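Local coordinates for uncharacterized protein (Escherichia coli O157:H7, PDB 4ZV9) that is of unknown function but belongs to the dienelactone hydrolase family of the alpha/beta-hydrolase clan, and so is probably a hydrolase, at residues A140-P151 / D161-H172; P75-G83 / G91-D99. One frame throughout, in Å; residues are numbered along the deposited sequence.

Contact 1. Residues A140-P151 / D161-H172; sequences AVAYPELACAVP and DVAKIEAPLLLH
Ala149 and Leu169 form the bridge between two strands running almost parallel, their axes 6° apart. Three backbone bonds define the pairing: Ala149 N gives its hydrogen to Pro168 O at 3.1 Å, Leu170 N to Ala149 O at 3.0 Å, and His172 N to Pro151 O with an N-H...O angle of 177°. Pro151 has no N-H to return to Leu170 O. Ahead of the strands, water 1 links Ala140 O and Tyr143 O, to which it donates, to Ala167 N, from which it accepts at 2.8 Å.

Packing divides by face. On one side Val150 and Leu170 lie alongside each other, and Val150 CG1, anti to its own N (chi1 -173°), meets the edge of the His172 ring 3.6 Å from NE2; both ring nitrogens are bonded beyond the segments, ND1 to Tyr203 and NE2 to Thr230. On the face covered by helix 132-142, Leu169 CD2 reaches Ala149 CB at 3.7 Å and also Ala140 CB. Separately, where the helix end meets the loop ahead of strand 169-172, Val141 CG2 packs on Ile165 CG1.

Helix 132-142 is the crossover between parallel strands 123-128 and 148-151; a helix-free connection then brings 169-174 parallel beside 148-151, consistent with the C-terminal half of the alpha/beta-hydrolase sheet.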
loop_
_atom_site.group_PDB
_atom_site.type_symbol
_atom_site.label_atom_id
_atom_site.label_comp_id
_atom_site.label_asym_id
_atom_site.label_seq_id
_atom_site.Cartn_x
_atom_site.Cartn_y
_atom_site.Cartn_z
ATOM N N ALA A 140 -0.379 10.294 -2.641
ATOM C CA ALA A 140 -1.562 11.128 -2.820
ATOM C C ALA A 140 -1.164 12.586 -3.064
ATOM O O ALA A 140 -1.802 13.282 -3.837
ATOM C CB ALA A 140 -2.484 11.026 -1.616
ATOM N N VAL A 141 -0.115 13.039 -2.381
ATOM C CA VAL A 141 0.405 14.379 -2.575
ATOM C C VAL A 141 1.002 14.531 -3.972
ATOM O O VAL A 141 0.739 15.507 -4.668
ATOM C CB VAL A 141 1.476 14.730 -1.514
ATOM C CG1 VAL A 141 2.269 15.978 -1.901
ATOM C CG2 VAL A 141 0.836 14.904 -0.147
ATOM N N ALA A 142 1.786 13.552 -4.397
ATOM C CA ALA A 142 2.513 13.650 -5.663
ATOM C C ALA A 142 1.743 13.389 -6.973
ATOM O O ALA A 142 2.136 13.901 -8.006
ATOM C CB ALA A 142 3.728 12.732 -5.603
ATOM N N TYR A 143 0.697 12.565 -6.943
ATOM C CA TYR A 143 -0.007 12.148 -8.166
ATOM C C TYR A 143 -1.462 12.587 -8.184
ATOM O O TYR A 143 -2.321 11.895 -7.640
ATOM C CB TYR A 143 0.090 10.615 -8.345
ATOM C CG TYR A 143 1.500 10.185 -8.678
ATOM C CD1 TYR A 143 2.420 9.924 -7.676
ATOM C CD2 TYR A 143 1.927 10.097 -10.005
ATOM C CE1 TYR A 143 3.719 9.558 -7.982
ATOM C CE2 TYR A 143 3.225 9.736 -10.320
ATOM C CZ TYR A 143 4.116 9.473 -9.304
ATOM O OH TYR A 143 5.407 9.125 -9.599
ATOM N N PRO A 144 -1.754 13.719 -8.852
ATOM C CA PRO A 144 -3.138 14.191 -8.860
ATOM C C PRO A 144 -4.132 13.227 -9.530
ATOM O O PRO A 144 -5.320 13.285 -9.228
ATOM C CB PRO A 144 -3.063 15.537 -9.597
ATOM C CG PRO A 144 -1.758 15.540 -10.306
ATOM C CD PRO A 144 -0.838 14.667 -9.507
ATOM N N GLU A 145 -3.646 12.336 -10.389
ATOM C CA GLU A 145 -4.499 11.339 -11.043
ATOM C C GLU A 145 -4.662 10.004 -10.299
ATOM O O GLU A 145 -5.354 9.125 -10.784
ATOM C CB GLU A 145 -3.928 11.017 -12.429
ATOM C CG GLU A 145 -3.726 12.234 -13.282
ATOM C CD GLU A 145 -3.043 11.948 -14.603
ATOM O OE1 GLU A 145 -2.706 10.768 -14.900
ATOM O OE2 GLU A 145 -2.832 12.927 -15.339
ATOM N N LEU A 146 -3.985 9.847 -9.177
ATOM C CA LEU A 146 -4.082 8.632 -8.381
ATOM C C LEU A 146 -5.555 8.397 -8.063
ATOM O O LEU A 146 -6.257 9.312 -7.605
ATOM C CB LEU A 146 -3.269 8.796 -7.099
ATOM C CG LEU A 146 -3.087 7.593 -6.169
ATOM C CD1 LEU A 146 -2.201 6.527 -6.825
ATOM C CD2 LEU A 146 -2.482 8.050 -4.871
ATOM N N ALA A 147 -6.041 7.195 -8.349
ATOM C CA ALA A 147 -7.467 6.899 -8.184
ATOM C C ALA A 147 -7.944 6.897 -6.722
ATOM O O ALA A 147 -9.070 7.299 -6.439
ATOM C CB ALA A 147 -7.799 5.579 -8.851
ATOM N N CYS A 148 -7.100 6.421 -5.813
ATOM C CA CYS A 148 -7.412 6.413 -4.386
ATOM C C CYS A 148 -6.164 6.007 -3.605
ATOM O O CYS A 148 -5.210 5.471 -4.176
ATOM C CB CYS A 148 -8.570 5.456 -4.061
ATOM S SG CYS A 148 -8.250 3.715 -4.488
ATOM N N ALA A 149 -6.165 6.300 -2.312
ATOM C CA ALA A 149 -5.058 5.930 -1.427
ATOM C C ALA A 149 -5.612 5.447 -0.097
ATOM O O ALA A 149 -6.534 6.068 0.466
ATOM C CB ALA A 149 -4.128 7.103 -1.218
ATOM N N VAL A 150 -5.039 4.368 0.419
ATOM C CA VAL A 150 -5.514 3.750 1.649
ATOM C C VAL A 150 -4.351 3.464 2.606
ATOM O O VAL A 150 -3.798 2.363 2.615
ATOM C CB VAL A 150 -6.296 2.453 1.350
ATOM C CG1 VAL A 150 -6.929 1.899 2.611
ATOM C CG2 VAL A 150 -7.366 2.703 0.301
ATOM N N PRO A 151 -3.944 4.476 3.392
ATOM C CA PRO A 151 -2.872 4.254 4.351
ATOM C C PRO A 151 -3.335 3.559 5.633
ATOM O O PRO A 151 -4.307 4.003 6.259
ATOM C CB PRO A 151 -2.401 5.674 4.684
ATOM C CG PRO A 151 -3.583 6.539 4.404
ATOM C CD PRO A 151 -4.224 5.909 3.206
ATOM N N ASP A 161 1.358 20.449 2.090
ATOM C CA ASP A 161 1.120 19.802 0.790
ATOM C C ASP A 161 -0.285 19.255 0.600
ATOM O O ASP A 161 -0.614 18.736 -0.480
ATOM C CB ASP A 161 2.073 18.622 0.634
ATOM C CG ASP A 161 3.516 19.036 0.584
ATOM O OD1 ASP A 161 3.845 20.004 -0.125
ATOM O OD2 ASP A 161 4.331 18.349 1.228
ATOM N N VAL A 162 -1.117 19.352 1.631
ATOM C CA VAL A 162 -2.450 18.748 1.595
ATOM C C VAL A 162 -3.323 19.284 0.452
ATOM O O VAL A 162 -4.070 18.514 -0.160
ATOM C CB VAL A 162 -3.138 18.850 2.968
ATOM C CG1 VAL A 162 -4.590 18.412 2.913
ATOM C CG2 VAL A 162 -2.387 17.995 3.974
ATOM N N ALA A 163 -3.193 20.567 0.117
ATOM C CA ALA A 163 -3.982 21.154 -0.978
ATOM C C ALA A 163 -3.755 20.448 -2.319
ATOM O O ALA A 163 -4.641 20.429 -3.171
ATOM C CB ALA A 163 -3.700 22.650 -1.111
ATOM N N LYS A 164 -2.577 19.844 -2.499
ATOM C CA LYS A 164 -2.256 19.144 -3.747
ATOM C C LYS A 164 -2.982 17.801 -3.919
ATOM O O LYS A 164 -3.101 17.297 -5.039
ATOM C CB LYS A 164 -0.750 18.893 -3.829
ATOM C CG LYS A 164 0.123 20.133 -3.938
ATOM C CD LYS A 164 1.593 19.711 -3.972
ATOM C CE LYS A 164 2.598 20.835 -4.152
ATOM N NZ LYS A 164 2.732 21.699 -2.947
ATOM N N ILE A 165 -3.459 17.222 -2.816
ATOM C CA ILE A 165 -4.094 15.887 -2.848
ATOM C C ILE A 165 -5.420 15.857 -3.606
ATOM O O ILE A 165 -6.291 16.706 -3.375
ATOM C CB ILE A 165 -4.328 15.343 -1.416
ATOM C CG1 ILE A 165 -2.989 15.134 -0.707
ATOM C CG2 ILE A 165 -5.100 14.029 -1.463
ATOM C CD1 ILE A 165 -3.099 14.811 0.770
ATOM N N GLU A 166 -5.554 14.902 -4.537
ATOM C CA GLU A 166 -6.804 14.708 -5.278
ATOM C C GLU A 166 -7.395 13.302 -5.081
ATOM O O GLU A 166 -8.605 13.123 -5.189
ATOM C CB GLU A 166 -6.625 14.994 -6.771
ATOM C CG GLU A 166 -6.128 16.397 -7.104
ATOM C CD GLU A 166 -6.994 17.516 -6.537
ATOM O OE1 GLU A 166 -8.230 17.367 -6.464
ATOM O OE2 GLU A 166 -6.432 18.556 -6.150
ATOM N N ALA A 167 -6.552 12.318 -4.779
ATOM C CA ALA A 167 -7.024 10.964 -4.547
ATOM C C ALA A 167 -7.859 10.887 -3.267
ATOM O O ALA A 167 -7.419 11.349 -2.210
ATOM C CB ALA A 167 -5.843 10.011 -4.423
ATOM N N PRO A 168 -9.057 10.284 -3.361
ATOM C CA PRO A 168 -9.868 10.021 -2.170
ATOM C C PRO A 168 -9.105 9.140 -1.189
ATOM O O PRO A 168 -8.567 8.104 -1.591
ATOM C CB PRO A 168 -11.083 9.275 -2.725
ATOM C CG PRO A 168 -11.207 9.770 -4.122
ATOM C CD PRO A 168 -9.795 9.977 -4.602
ATOM N N LEU A 169 -9.060 9.568 0.067
ATOM C CA LEU A 169 -8.265 8.904 1.112
ATOM C C LEU A 169 -9.102 8.114 2.092
ATOM O O LEU A 169 -10.085 8.637 2.637
ATOM C CB LEU A 169 -7.518 9.956 1.926
ATOM C CG LEU A 169 -6.282 10.589 1.313
ATOM C CD1 LEU A 169 -5.941 11.852 2.091
ATOM C CD2 LEU A 169 -5.142 9.596 1.358
ATOM N N LEU A 170 -8.707 6.872 2.332
ATOM C CA LEU A 170 -9.327 6.047 3.357
ATOM C C LEU A 170 -8.215 5.767 4.345
ATOM O O LEU A 170 -7.273 5.044 4.023
ATOM C CB LEU A 170 -9.894 4.744 2.788
ATOM C CG LEU A 170 -10.405 3.744 3.832
ATOM C CD1 LEU A 170 -11.553 4.313 4.662
ATOM C CD2 LEU A 170 -10.833 2.460 3.145
ATOM N N LEU A 171 -8.321 6.322 5.552
ATOM C CA LEU A 171 -7.262 6.154 6.536
ATOM C C LEU A 171 -7.679 5.256 7.708
ATOM O O LEU A 171 -8.745 5.442 8.301
ATOM C CB LEU A 171 -6.788 7.507 7.064
ATOM C CG LEU A 171 -6.421 8.529 5.981
ATOM C CD1 LEU A 171 -7.584 9.480 5.723
ATOM C CD2 LEU A 171 -5.205 9.340 6.370
ATOM N N HIS A 172 -6.838 4.274 8.010
ATOM C CA HIS A 172 -7.075 3.367 9.138
ATOM C C HIS A 172 -6.052 3.642 10.236
ATOM O O HIS A 172 -4.834 3.559 9.998
ATOM C CB HIS A 172 -6.932 1.916 8.699
ATOM C CG HIS A 172 -7.790 1.541 7.537
ATOM N ND1 HIS A 172 -9.153 1.347 7.648
ATOM C CD2 HIS A 172 -7.477 1.291 6.242
ATOM C CE1 HIS A 172 -9.642 1.007 6.468
ATOM N NE2 HIS A 172 -8.643 0.957 5.600
HETATM O O HOH W 1 -3.859 12.621 -5.518
HETATM O O HOH W 2 -1.762 15.612 -6.413
#

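Contact 2. Residues P75-G83 / G91-D99; sequences PDGLNSVGG and GRELQQQVD
Leu78 carries much of this contact by burying one methyl against main chain: its CD2 lies 3.5 Å from Gln95 CA, on the helix backbone itself, and also touches Leu94 CB and Gln95 CB. CG stands anti to the carbonyl carbon (chi1 -63°), and the second torsion, near 180°, extends the branch to the helix, where CD1 reaches Gly91 O at 3.9 Å.

Beside Leu78, Val81 CG2 meets Leu94 CB at 4.1 Å as the two side chains slide past each other in opposite directions. The same methyl also touches Val98 CG2 at 4.2 Å, the Val81 and Val98 side chains crossing at a slant, and that Val98 methyl approaches Gly77 O.

The turn presenting these groups has bonds of its own that hold its shape. Asp76 OD1 accepts from Leu78 N at 3.0 Å, from 55° above the carboxylate plane, an Asx turn within the type I turn Asp76-Asn79. Leu78 O takes Val81 N and Gly83 N from opposite faces of its plane. Gln95 turns its amide to the loop after strand 42-48, OE1 to Gly53 N and NE2 to Glu50 O.

Between the segments the contacts are van der Waals ones, methyl on methyl and methyl on backbone, which implies that the contact probably rests on close shape fit rather than on directional bonds.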
loop_
_atom_site.group_PDB
_atom_site.type_symbol
_atom_site.label_atom_id
_atom_site.label_comp_id
_atom_site.label_asym_id
_atom_site.label_seq_id
_atom_site.Cartn_x
_atom_site.Cartn_y
_atom_site.Cartn_z
ATOM N N PRO A 75 6.190 -3.823 -4.864
ATOM C CA PRO A 75 7.627 -3.762 -5.105
ATOM C C PRO A 75 8.465 -4.263 -3.931
ATOM O O PRO A 75 8.004 -4.237 -2.782
ATOM C CB PRO A 75 7.875 -2.255 -5.334
ATOM C CG PRO A 75 6.572 -1.707 -5.760
ATOM C CD PRO A 75 5.562 -2.497 -4.967
ATOM N N ASP A 76 9.705 -4.653 -4.218
ATOM C CA ASP A 76 10.653 -5.037 -3.186
ATOM C C ASP A 76 11.649 -3.903 -2.904
ATOM O O ASP A 76 12.605 -3.658 -3.667
ATOM C CB ASP A 76 11.420 -6.297 -3.580
ATOM C CG ASP A 76 12.243 -6.860 -2.432
ATOM O OD1 ASP A 76 12.256 -6.270 -1.321
ATOM O OD2 ASP A 76 12.881 -7.896 -2.663
ATOM N N GLY A 77 11.443 -3.242 -1.780
ATOM C CA GLY A 77 12.285 -2.116 -1.376
ATOM C C GLY A 77 13.687 -2.506 -0.956
ATOM O O GLY A 77 14.548 -1.641 -0.774
ATOM N N LEU A 78 13.914 -3.805 -0.769
ATOM C CA LEU A 78 15.247 -4.297 -0.438
ATOM C C LEU A 78 15.972 -4.858 -1.645
ATOM O O LEU A 78 17.019 -5.488 -1.496
ATOM C CB LEU A 78 15.158 -5.363 0.650
ATOM C CG LEU A 78 14.591 -4.877 1.986
ATOM C CD1 LEU A 78 14.636 -6.002 3.015
ATOM C CD2 LEU A 78 15.364 -3.658 2.501
ATOM N N ASN A 79 15.457 -4.606 -2.846
ATOM C CA ASN A 79 16.059 -5.200 -4.036
ATOM C C ASN A 79 17.503 -4.787 -4.265
ATOM O O ASN A 79 18.283 -5.556 -4.822
ATOM C CB ASN A 79 15.226 -4.913 -5.273
ATOM C CG ASN A 79 15.635 -5.779 -6.458
ATOM O OD1 ASN A 79 15.817 -7.000 -6.332
ATOM N ND2 ASN A 79 15.751 -5.168 -7.608
ATOM N N SER A 80 17.876 -3.591 -3.815
ATOM C CA SER A 80 19.242 -3.107 -4.001
ATOM C C SER A 80 20.248 -3.726 -3.019
ATOM O O SER A 80 21.446 -3.541 -3.182
ATOM C CB SER A 80 19.295 -1.578 -3.858
ATOM O OG SER A 80 18.925 -1.147 -2.555
ATOM N N VAL A 81 19.760 -4.396 -1.975
ATOM C CA VAL A 81 20.629 -4.984 -0.958
ATOM C C VAL A 81 20.347 -6.482 -0.776
ATOM O O VAL A 81 20.434 -7.002 0.338
ATOM C CB VAL A 81 20.542 -4.210 0.390
ATOM C CG1 VAL A 81 21.186 -2.826 0.273
ATOM C CG2 VAL A 81 19.101 -4.066 0.876
ATOM N N GLY A 82 19.964 -7.148 -1.871
ATOM C CA GLY A 82 19.738 -8.593 -1.891
ATOM C C GLY A 82 18.326 -9.130 -1.707
ATOM O O GLY A 82 18.129 -10.347 -1.700
ATOM N N GLY A 83 17.354 -8.257 -1.482
ATOM C CA GLY A 83 15.971 -8.691 -1.275
ATOM C C GLY A 83 15.644 -9.037 0.160
ATOM O O GLY A 83 16.541 -9.076 1.013
ATOM N N GLY A 91 15.534 -7.692 7.851
ATOM C CA GLY A 91 14.811 -6.862 6.900
ATOM C C GLY A 91 14.776 -5.419 7.377
ATOM O O GLY A 91 15.007 -4.504 6.596
ATOM N N ARG A 92 14.487 -5.227 8.663
ATOM C CA ARG A 92 14.435 -3.880 9.263
ATOM C C ARG A 92 15.775 -3.169 9.200
ATOM O O ARG A 92 15.846 -2.003 8.837
ATOM C CB ARG A 92 13.947 -3.941 10.713
ATOM C CG ARG A 92 12.461 -3.697 10.832
ATOM C CD ARG A 92 11.929 -3.742 12.258
ATOM N NE ARG A 92 12.210 -5.010 12.923
ATOM C CZ ARG A 92 11.330 -5.987 13.178
ATOM N NH1 ARG A 92 10.038 -5.875 12.872
ATOM N NH2 ARG A 92 11.755 -7.091 13.782
ATOM N N GLU A 93 16.825 -3.887 9.563
ATOM C CA GLU A 93 18.176 -3.363 9.512
ATOM C C GLU A 93 18.586 -2.961 8.096
ATOM O O GLU A 93 19.148 -1.892 7.883
ATOM C CB GLU A 93 19.124 -4.428 10.061
ATOM C CG GLU A 93 20.593 -4.119 9.865
ATOM C CD GLU A 93 21.474 -5.253 10.358
ATOM O OE1 GLU A 93 20.973 -6.113 11.129
ATOM O OE2 GLU A 93 22.663 -5.285 9.983
ATOM N N LEU A 94 18.278 -3.808 7.124
ATOM C CA LEU A 94 18.613 -3.517 5.735
ATOM C C LEU A 94 17.840 -2.317 5.200
ATOM O O LEU A 94 18.408 -1.487 4.486
ATOM C CB LEU A 94 18.363 -4.731 4.825
ATOM C CG LEU A 94 19.333 -5.902 5.011
ATOM C CD1 LEU A 94 18.880 -7.103 4.184
ATOM C CD2 LEU A 94 20.762 -5.524 4.643
ATOM N N GLN A 95 16.550 -2.224 5.521
ATOM C CA GLN A 95 15.736 -1.142 4.954
ATOM C C GLN A 95 16.250 0.221 5.425
ATOM O O GLN A 95 16.204 1.189 4.678
ATOM C CB GLN A 95 14.244 -1.348 5.235
ATOM C CG GLN A 95 13.363 -0.374 4.474
ATOM C CD GLN A 95 11.911 -0.824 4.359
ATOM O OE1 GLN A 95 11.619 -1.986 4.095
ATOM N NE2 GLN A 95 10.994 0.114 4.516
ATOM N N GLN A 96 16.780 0.275 6.646
ATOM C CA GLN A 96 17.398 1.496 7.177
ATOM C C GLN A 96 18.614 1.978 6.388
ATOM O O GLN A 96 18.902 3.165 6.372
ATOM C CB GLN A 96 17.867 1.272 8.611
ATOM C CG GLN A 96 16.758 1.268 9.628
ATOM C CD GLN A 96 17.278 1.014 11.028
ATOM O OE1 GLN A 96 18.401 0.520 11.220
ATOM N NE2 GLN A 96 16.450 1.317 12.019
ATOM N N GLN A 97 19.309 1.060 5.731
ATOM C CA GLN A 97 20.495 1.389 4.956
ATOM C C GLN A 97 20.151 1.882 3.552
ATOM O O GLN A 97 21.013 2.405 2.867
ATOM C CB GLN A 97 21.404 0.164 4.825
ATOM C CG GLN A 97 21.865 -0.469 6.136
ATOM C CD GLN A 97 22.469 -1.868 5.952
ATOM O OE1 GLN A 97 22.692 -2.332 4.827
ATOM N NE2 GLN A 97 22.750 -2.543 7.072
ATOM N N VAL A 98 18.915 1.697 3.111
ATOM C CA VAL A 98 18.521 2.096 1.766
ATOM C C VAL A 98 18.219 3.601 1.756
ATOM O O VAL A 98 17.592 4.115 2.680
ATOM C CB VAL A 98 17.277 1.302 1.288
ATOM C CG1 VAL A 98 16.839 1.739 -0.112
ATOM C CG2 VAL A 98 17.560 -0.197 1.274
ATOM N N ASP A 99 18.675 4.293 0.721
ATOM C CA ASP A 99 18.424 5.734 0.616
ATOM C C ASP A 99 16.905 5.982 0.615
ATOM O O ASP A 99 16.202 5.446 -0.228
ATOM C CB ASP A 99 19.022 6.313 -0.653
ATOM C CG ASP A 99 18.712 7.788 -0.793
ATOM O OD1 ASP A 99 19.325 8.592 -0.062
ATOM O OD2 ASP A 99 17.844 8.137 -1.620
#

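Contact 2 closes along the chain before contact 1 opens, and the two do not touch: their centres lie 25 Å apart and their nearest atoms about 12 Å. Contact 1, centred about 12 Å from the chain centre, is the more buried and continues the sheet beyond its outermost strand 148-151. Contact 2, at about 17 Å, follows strand 71-75, an inner strand three places from 148-151. Contact 1 adds direct backbone bonds to its packing; contact 2 has packing without a cross-segment bond. Cys130, a modified cysteine, lies between strand 123-128 and helix 132-142, where this family carries its nucleophile, and so probably marks the active site; contact 1 takes in the end of that helix.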